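Local structure of tapirin (Caldicellulosiruptor hydrothermalis, 6N2C) at residues I195-T201 with L215-R221; S238-G242 with I259-G263. The protein binds cellulose and probably serves in attaching this thermophilic bacterium to plant biomass, through a beta-helical C-terminal domain that carries a zinc ion. All coordinates share one frame; numbering follows the deposited sequence.

Contact 1: I195-T201 with L215-R221; sequences IFNNNIT and LRSDNNR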
ATOM      1  N   ILE A 195      12.035   1.477  12.031  1.00 14.11           N
ATOM      2  CA  ILE A 195      11.474   0.627  13.066  1.00 16.73           C
ATOM      3  C   ILE A 195      10.760   1.392  14.097  1.00 17.91           C
ATOM      4  O   ILE A 195      11.401   2.014  14.947  1.00 18.12           O
ATOM      5  CB  ILE A 195      12.510  -0.349  13.666  1.00 19.91           C
ATOM      6  CG1 ILE A 195      13.323  -1.005  12.543  1.00 22.82           C
ATOM      7  CG2 ILE A 195      11.788  -1.381  14.543  1.00 23.12           C
ATOM      8  CD1 ILE A 195      14.603  -1.604  12.979  1.00 29.53           C
ATOM      9  N   PHE A 196       9.424   1.359  14.050  1.00 17.43           N
ATOM     10  CA  PHE A 196       8.610   2.109  14.962  1.00 17.78           C
ATOM     11  C   PHE A 196       8.479   1.286  16.289  1.00 19.51           C
ATOM     12  O   PHE A 196       9.229   0.382  16.531  1.00 22.88           O
ATOM     13  CB  PHE A 196       7.276   2.470  14.358  1.00 19.56           C
ATOM     14  CG  PHE A 196       7.361   3.548  13.278  1.00 17.89           C
ATOM     15  CD1 PHE A 196       7.710   4.865  13.614  1.00 18.78           C
ATOM     16  CD2 PHE A 196       7.045   3.292  11.981  1.00 18.97           C
ATOM     17  CE1 PHE A 196       7.749   5.868  12.678  1.00 16.03           C
ATOM     18  CE2 PHE A 196       7.120   4.335  11.026  1.00 17.82           C
ATOM     19  CZ  PHE A 196       7.495   5.600  11.382  1.00 17.66           C
ATOM     20  N   ASN A 197       7.690   1.774  17.183  1.00 22.08           N
ATOM     21  CA  ASN A 197       7.483   1.142  18.487  1.00 23.72           C
ATOM     22  C   ASN A 197       6.048   1.348  18.786  1.00 22.77           C
ATOM     23  O   ASN A 197       5.323   2.010  18.008  1.00 21.14           O
ATOM     24  CB  ASN A 197       8.388   1.754  19.518  1.00 25.28           C
ATOM     25  CG  ASN A 197       8.884   0.729  20.525  1.00 30.22           C
ATOM     26  OD1 ASN A 197       8.081  -0.094  20.972  1.00 27.15           O
ATOM     27  ND2 ASN A 197      10.213   0.748  20.863  1.00 29.13           N
ATOM     28  N   ASN A 198       5.599   0.823  19.913  1.00 25.79           N
ATOM     29  CA  ASN A 198       4.173   0.841  20.175  1.00 23.29           C
ATOM     30  C   ASN A 198       3.650   2.261  20.414  1.00 21.00           C
ATOM     31  O   ASN A 198       4.328   3.100  21.015  1.00 20.22           O
ATOM     32  CB  ASN A 198       3.805   0.008  21.433  1.00 25.12           C
ATOM     33  CG  ASN A 198       4.344  -1.401  21.390  1.00 24.89           C
ATOM     34  OD1 ASN A 198       5.401  -1.666  21.905  1.00 23.30           O
ATOM     35  ND2 ASN A 198       3.588  -2.333  20.729  1.00 23.96           N
ATOM     36  N   ASN A 199       2.412   2.488  19.988  1.00 20.33           N
ATOM     37  CA  ASN A 199       1.695   3.752  20.191  1.00 22.95           C
ATOM     38  C   ASN A 199       2.443   5.008  19.682  1.00 24.07           C
ATOM     39  O   ASN A 199       2.597   5.987  20.420  1.00 23.08           O
ATOM     40  CB  ASN A 199       1.330   3.865  21.647  1.00 24.27           C
ATOM     41  CG  ASN A 199       0.610   2.616  22.092  1.00 27.85           C
ATOM     42  OD1 ASN A 199      -0.386   2.234  21.456  1.00 27.56           O
ATOM     43  ND2 ASN A 199       1.091   1.976  23.118  1.00 27.41           N
ATOM     44  N   ILE A 200       2.990   4.911  18.463  1.00 21.54           N
ATOM     45  CA  ILE A 200       3.588   6.081  17.804  1.00 22.99           C
ATOM     46  C   ILE A 200       2.542   6.618  16.875  1.00 24.29           C
ATOM     47  O   ILE A 200       1.909   5.842  16.163  1.00 26.72           O
ATOM     48  CB  ILE A 200       4.979   5.758  17.164  1.00 24.33           C
ATOM     49  CG1 ILE A 200       5.930   5.327  18.349  1.00 29.99           C
ATOM     50  CG2 ILE A 200       5.525   6.979  16.376  1.00 21.78           C
ATOM     51  CD1 ILE A 200       7.397   5.103  18.082  1.00 30.34           C
ATOM     52  N   THR A 201       2.353   7.945  16.865  1.00 17.80           N
ATOM     53  CA  THR A 201       1.500   8.629  15.906  1.00 17.29           C
ATOM     54  C   THR A 201       2.390   9.528  15.069  1.00 19.23           C
ATOM     55  O   THR A 201       3.132  10.319  15.634  1.00 19.15           O
ATOM     56  CB  THR A 201       0.450   9.458  16.611  1.00 23.51           C
ATOM     57  OG1 THR A 201      -0.387   8.602  17.439  1.00 25.80           O
ATOM     58  CG2 THR A 201      -0.431  10.144  15.671  1.00 26.23           C
ATOM     59  N   LEU A 215       5.654  -1.288  11.819  1.00 17.13           N
ATOM     60  CA  LEU A 215       4.846  -0.829  12.884  1.00 18.00           C
ATOM     61  C   LEU A 215       4.685  -1.930  13.968  1.00 20.58           C
ATOM     62  O   LEU A 215       4.802  -3.148  13.689  1.00 20.82           O
ATOM     63  CB  LEU A 215       3.452  -0.470  12.430  1.00 18.65           C
ATOM     64  CG  LEU A 215       3.377   0.716  11.480  1.00 23.93           C
ATOM     65  CD1 LEU A 215       1.914   0.865  11.103  1.00 22.29           C
ATOM     66  CD2 LEU A 215       3.769   1.988  12.207  1.00 26.99           C
ATOM     67  N   ARG A 216       4.464  -1.462  15.176  1.00 19.04           N
ATOM     68  CA  ARG A 216       4.112  -2.338  16.339  1.00 21.85           C
ATOM     69  C   ARG A 216       2.675  -2.113  16.645  1.00 23.09           C
ATOM     70  O   ARG A 216       2.087  -1.145  16.216  1.00 23.88           O
ATOM     71  CB  ARG A 216       5.014  -2.078  17.572  1.00 22.39           C
ATOM     72  CG  ARG A 216       6.494  -2.165  17.242  1.00 24.08           C
ATOM     73  CD  ARG A 216       6.900  -3.526  16.655  1.00 27.78           C
ATOM     74  NE  ARG A 216       8.362  -3.698  16.580  1.00 30.83           N
ATOM     75  CZ  ARG A 216       8.950  -4.721  15.991  1.00 31.69           C
ATOM     76  NH1 ARG A 216       8.205  -5.703  15.426  1.00 36.03           N
ATOM     77  NH2 ARG A 216      10.281  -4.761  15.947  1.00 35.29           N
ATOM     78  N   SER A 217       2.091  -3.001  17.423  1.00 22.85           N
ATOM     79  CA  SER A 217       0.706  -2.892  17.765  1.00 23.61           C
ATOM     80  C   SER A 217       0.387  -1.629  18.595  1.00 23.57           C
ATOM     81  O   SER A 217       1.215  -1.150  19.427  1.00 27.06           O
ATOM     82  CB  SER A 217       0.236  -4.135  18.560  1.00 27.90           C
ATOM     83  OG  SER A 217       0.737  -4.013  19.893  1.00 29.90           O
ATOM     84  N   ASP A 218      -0.765  -1.060  18.318  1.00 23.66           N
ATOM     85  CA  ASP A 218      -1.301   0.061  19.041  1.00 24.25           C
ATOM     86  C   ASP A 218      -2.320  -0.445  20.069  1.00 31.80           C
ATOM     87  O   ASP A 218      -3.385  -0.915  19.767  1.00 32.27           O
ATOM     88  CB  ASP A 218      -1.923   1.053  18.125  1.00 23.15           C
ATOM     89  CG  ASP A 218      -0.877   1.865  17.302  1.00 27.45           C
ATOM     90  OD1 ASP A 218       0.340   1.939  17.692  1.00 23.33           O
ATOM     91  OD2 ASP A 218      -1.311   2.356  16.243  1.00 24.73           O
ATOM     92  N   ASN A 219      -1.933  -0.361  21.316  1.00 40.81           N
ATOM     93  CA  ASN A 219      -2.728  -0.876  22.429  1.00 48.25           C
ATOM     94  C   ASN A 219      -3.176   0.252  23.325  1.00 48.43           C
ATOM     95  O   ASN A 219      -3.989   0.033  24.189  1.00 58.88           O
ATOM     96  CB  ASN A 219      -1.901  -1.942  23.249  1.00 53.98           C
ATOM     97  CG  ASN A 219      -0.437  -1.522  23.502  1.00 58.82           C
ATOM     98  OD1 ASN A 219      -0.194  -0.492  24.147  1.00 44.76           O
ATOM     99  ND2 ASN A 219       0.540  -2.305  22.957  1.00 50.27           N
ATOM    100  N   ASN A 220      -2.649   1.450  23.105  1.00 48.37           N
ATOM    101  CA  ASN A 220      -2.916   2.638  23.902  1.00 51.22           C
ATOM    102  C   ASN A 220      -2.505   3.905  23.088  1.00 49.29           C
ATOM    103  O   ASN A 220      -1.679   4.695  23.536  1.00 46.56           O
ATOM    104  CB  ASN A 220      -2.134   2.561  25.229  1.00 53.44           C
ATOM    105  CG  ASN A 220      -2.457   3.723  26.178  1.00 54.94           C
ATOM    106  OD1 ASN A 220      -3.532   4.296  26.118  1.00 58.97           O
ATOM    107  ND2 ASN A 220      -1.509   4.069  27.047  1.00 58.54           N
ATOM    108  N   ARG A 221      -3.056   4.044  21.875  1.00 42.11           N
ATOM    109  CA  ARG A 221      -2.672   5.123  20.955  1.00 41.74           C
ATOM    110  C   ARG A 221      -3.836   6.148  21.014  1.00 49.63           C
ATOM    111  O   ARG A 221      -4.997   5.800  20.655  1.00 50.92           O
ATOM    112  CB  ARG A 221      -2.429   4.613  19.532  1.00 30.80           C
ATOM    113  CG  ARG A 221      -1.781   5.629  18.618  1.00 37.03           C
ATOM    114  CD  ARG A 221      -2.165   5.468  17.154  1.00 38.10           C
ATOM    115  NE  ARG A 221      -3.608   5.553  16.855  1.00 38.62           N
ATOM    116  CZ  ARG A 221      -4.425   4.550  16.485  1.00 41.83           C
ATOM    117  NH1 ARG A 221      -5.706   4.794  16.257  1.00 41.49           N
ATOM    118  NH2 ARG A 221      -3.999   3.310  16.337  1.00 41.85           N
TER
HETATM  119  O   HOH W   1      10.024  -1.837  17.983  1.00 31.24           O
HETATM  120  O   HOH W   2       4.326   1.330  15.667  0.99 21.22           O
HETATM  121  O   HOH W   3       2.343   3.022  16.436  1.00 26.04           O
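N199 meets N219 and N220 across two neighbouring coils, and its side chain shows how one amide can take over where strand pairing stops. CB packs against the carbonyl oxygen of N220, 3.6 Å away; chi1 of -52° sets CG beside the backbone N, turning the amide into the bend at 218-221. There OD1 accepts from N220 N at 2.9 Å and, weakly, from N219 N. ND2 gives an almost straight bond (177°) to N219 OD1, 3.0 Å away, which it meets from above the carbonyl plane, the two amides being nearly perpendicular. With an alanine here, the backbone N-H groups of N219 and N220 would probably lose their acceptor and N219 OD1 its donor, leaving the bend freer to move. N198 ND2 bonds S217 O in plane, on a lone pair, at 3.0 Å. The backbone N of N199 gives a weak bond to D218 OD1, while D218 OD2 is held by R221 NH2 in a salt bridge and by T226 and N245. Nearer the strands, L215 CD2 touches F196 CD2 at 3.5 Å. Side-chain amides clasping the turn of one coil to the loop leaving the next belong to a corner of the parallel beta-helix.

Contact 2: S238-G242 with I259-G263; sequences SFIFG and ITFNG
Matching torsions at F241 and F261, chi1 -74° and -72°, put each CG beside its own backbone N and opposite its carbonyl carbon, and near-equal chi2 values then turn the two rings into the same attitude. The side chains run alongside each other, and the rings form an offset stack with planes 7° apart and centroids separated by 4.2 Å. F261 CE2 sits over the centre of the F241 ring, whereas F241 covers F261 nearer its rim. The opposite face of the F241 ring is covered by F239 CE1, and I259 CG2 meets its edge at 3.8 Å from CE1. L268 of the strand 267-270 touches both stacked rings.

The backbones beside this stack are parallel strands in direct register, F239 with I259 and I240 with T260. T260 N donates to F239 O at 2.9 Å and F241 N to T260 O at 2.8 Å. Just past the strand ends a side chain continues the ladder: N262 ND2 reaches F241 O at 3.0 Å, the acceptor lying in its amide plane, and I240 CG2 packs against the same nitrogen at 3.6 Å. Adjacent coils of the beta-helix are thus joined by two chemistries, directional hydrogen bonds from backbone and asparagine amide that fix the register of the two coils, and an aromatic stack that buries carbon surface.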
ATOM      1  N   SER A 238       9.386  -4.030   2.587  0.54 15.59           N
ATOM      2  CA  SER A 238       7.930  -4.115   2.784  0.54 15.65           C
ATOM      3  C   SER A 238       7.454  -3.083   3.745  0.54 14.38           C
ATOM      4  O   SER A 238       8.262  -2.367   4.372  0.54 15.48           O
ATOM      5  CB  SER A 238       7.484  -5.494   3.296  0.54 17.23           C
ATOM      6  OG  SER A 238       7.927  -6.499   2.451  0.54 18.48           O
ATOM      7  N   PHE A 239       6.138  -3.005   3.886  1.00 14.32           N
ATOM      8  CA  PHE A 239       5.493  -2.246   4.949  1.00 14.74           C
ATOM      9  C   PHE A 239       4.768  -3.267   5.831  1.00 14.96           C
ATOM     10  O   PHE A 239       3.987  -4.086   5.308  1.00 14.80           O
ATOM     11  CB  PHE A 239       4.539  -1.225   4.381  1.00 15.01           C
ATOM     12  CG  PHE A 239       3.985  -0.299   5.421  1.00 16.26           C
ATOM     13  CD1 PHE A 239       2.919  -0.684   6.257  1.00 16.68           C
ATOM     14  CD2 PHE A 239       4.542   0.960   5.628  1.00 17.85           C
ATOM     15  CE1 PHE A 239       2.457   0.182   7.275  1.00 19.17           C
ATOM     16  CE2 PHE A 239       4.051   1.806   6.605  1.00 14.79           C
ATOM     17  CZ  PHE A 239       3.027   1.423   7.419  1.00 18.25           C
ATOM     18  N   ILE A 240       5.086  -3.278   7.119  1.00 14.81           N
ATOM     19  CA  ILE A 240       4.598  -4.326   8.025  1.00 16.45           C
ATOM     20  C   ILE A 240       3.729  -3.675   9.069  1.00 18.16           C
ATOM     21  O   ILE A 240       4.216  -2.812   9.850  1.00 19.47           O
ATOM     22  CB  ILE A 240       5.802  -5.058   8.682  1.00 17.51           C
ATOM     23  CG1 ILE A 240       6.601  -5.734   7.540  1.00 22.11           C
ATOM     24  CG2 ILE A 240       5.291  -6.015   9.741  1.00 19.30           C
ATOM     25  CD1 ILE A 240       7.935  -6.316   7.915  1.00 23.39           C
ATOM     26  N   PHE A 241       2.445  -4.092   9.148  1.00 16.15           N
ATOM     27  CA  PHE A 241       1.550  -3.614  10.199  1.00 16.89           C
ATOM     28  C   PHE A 241       1.721  -4.478  11.463  1.00 18.95           C
ATOM     29  O   PHE A 241       2.111  -5.658  11.358  1.00 19.47           O
ATOM     30  CB  PHE A 241       0.069  -3.710   9.804  1.00 17.43           C
ATOM     31  CG  PHE A 241      -0.403  -2.680   8.795  1.00 16.61           C
ATOM     32  CD1 PHE A 241      -0.123  -2.807   7.463  1.00 18.76           C
ATOM     33  CD2 PHE A 241      -1.096  -1.620   9.190  1.00 16.35           C
ATOM     34  CE1 PHE A 241      -0.486  -1.851   6.543  1.00 17.90           C
ATOM     35  CE2 PHE A 241      -1.524  -0.694   8.278  1.00 17.83           C
ATOM     36  CZ  PHE A 241      -1.184  -0.755   6.961  1.00 17.03           C
ATOM     37  N   GLY A 242       1.413  -3.930  12.629  1.00 16.88           N
ATOM     38  CA  GLY A 242       1.534  -4.652  13.904  1.00 17.78           C
ATOM     39  C   GLY A 242       0.271  -4.994  14.644  1.00 19.54           C
ATOM     40  O   GLY A 242       0.245  -5.935  15.481  1.00 21.98           O
ATOM     41  N   ILE A 259       3.082  -5.771   1.428  1.00 14.68           N
ATOM     42  CA  ILE A 259       2.469  -5.091   2.566  1.00 15.25           C
ATOM     43  C   ILE A 259       1.835  -6.193   3.417  1.00 15.88           C
ATOM     44  O   ILE A 259       0.918  -6.882   2.945  1.00 17.91           O
ATOM     45  CB  ILE A 259       1.421  -4.085   2.148  1.00 15.50           C
ATOM     46  CG1 ILE A 259       2.016  -3.069   1.071  1.00 17.35           C
ATOM     47  CG2 ILE A 259       0.816  -3.401   3.355  1.00 14.68           C
ATOM     48  CD1 ILE A 259       1.007  -2.029   0.590  1.00 17.23           C
ATOM     49  N   THR A 260       2.309  -6.325   4.646  1.00 16.42           N
ATOM     50  CA  THR A 260       1.948  -7.498   5.481  1.00 17.90           C
ATOM     51  C   THR A 260       1.222  -7.013   6.704  1.00 17.48           C
ATOM     52  O   THR A 260       1.795  -6.277   7.485  1.00 18.08           O
ATOM     53  CB  THR A 260       3.142  -8.360   5.820  1.00 19.57           C
ATOM     54  OG1 THR A 260       3.936  -8.653   4.671  1.00 19.49           O
ATOM     55  CG2 THR A 260       2.702  -9.639   6.518  1.00 22.44           C
ATOM     56  N   PHE A 261      -0.046  -7.408   6.830  1.00 15.61           N
ATOM     57  CA  PHE A 261      -0.897  -7.090   7.948  1.00 18.42           C
ATOM     58  C   PHE A 261      -0.663  -8.163   9.007  1.00 17.90           C
ATOM     59  O   PHE A 261      -0.577  -9.348   8.671  1.00 20.38           O
ATOM     60  CB  PHE A 261      -2.345  -7.056   7.524  1.00 16.92           C
ATOM     61  CG  PHE A 261      -2.731  -5.878   6.688  1.00 16.66           C
ATOM     62  CD1 PHE A 261      -2.450  -5.821   5.322  1.00 17.12           C
ATOM     63  CD2 PHE A 261      -3.332  -4.766   7.263  1.00 17.53           C
ATOM     64  CE1 PHE A 261      -2.791  -4.670   4.580  1.00 17.86           C
ATOM     65  CE2 PHE A 261      -3.694  -3.626   6.530  1.00 18.32           C
ATOM     66  CZ  PHE A 261      -3.416  -3.593   5.170  1.00 18.71           C
ATOM     67  N   ASN A 262      -0.535  -7.747  10.241  1.00 18.34           N
ATOM     68  CA  ASN A 262      -0.469  -8.622  11.433  1.00 20.02           C
ATOM     69  C   ASN A 262      -1.291  -8.001  12.513  1.00 18.01           C
ATOM     70  O   ASN A 262      -1.369  -6.801  12.619  1.00 17.94           O
ATOM     71  CB  ASN A 262       0.943  -8.716  12.000  1.00 18.12           C
ATOM     72  CG  ASN A 262       1.908  -9.285  11.022  1.00 23.81           C
ATOM     73  OD1 ASN A 262       1.886 -10.493  10.766  1.00 23.42           O
ATOM     74  ND2 ASN A 262       2.687  -8.390  10.327  1.00 19.98           N
ATOM     75  N   GLY A 263      -1.865  -8.856  13.395  1.00 18.70           N
ATOM     76  CA  GLY A 263      -2.360  -8.405  14.674  1.00 17.79           C
ATOM     77  C   GLY A 263      -3.828  -7.991  14.661  1.00 18.13           C
ATOM     78  O   GLY A 263      -4.446  -7.701  15.700  1.00 20.33           O
TER
HETATM   79  O   HOH W   4       5.274  -7.835   2.797  0.38 20.18           O

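How the contacts relate
Followed from the N terminus, the chain passes through 195-201, makes the strand 206-209 and returns one coil later at 215-221, where contact 1 closes its loop. Only then does contact 2 open, at 238-242, to close at 259-263 after another circuit through strands 246-249 and 252-255. The two loops follow in series, neither nesting nor crossing. They meet where 215-221 lies against 238-242: L215 N probably bonds to I240 O, and L215 CD1 packs on F239 CZ. Four successive coils are therefore tied along one flank of the beta-helix, contact 1 lying toward the zinc site of H530, D532 and E551 and contact 2 farther from it.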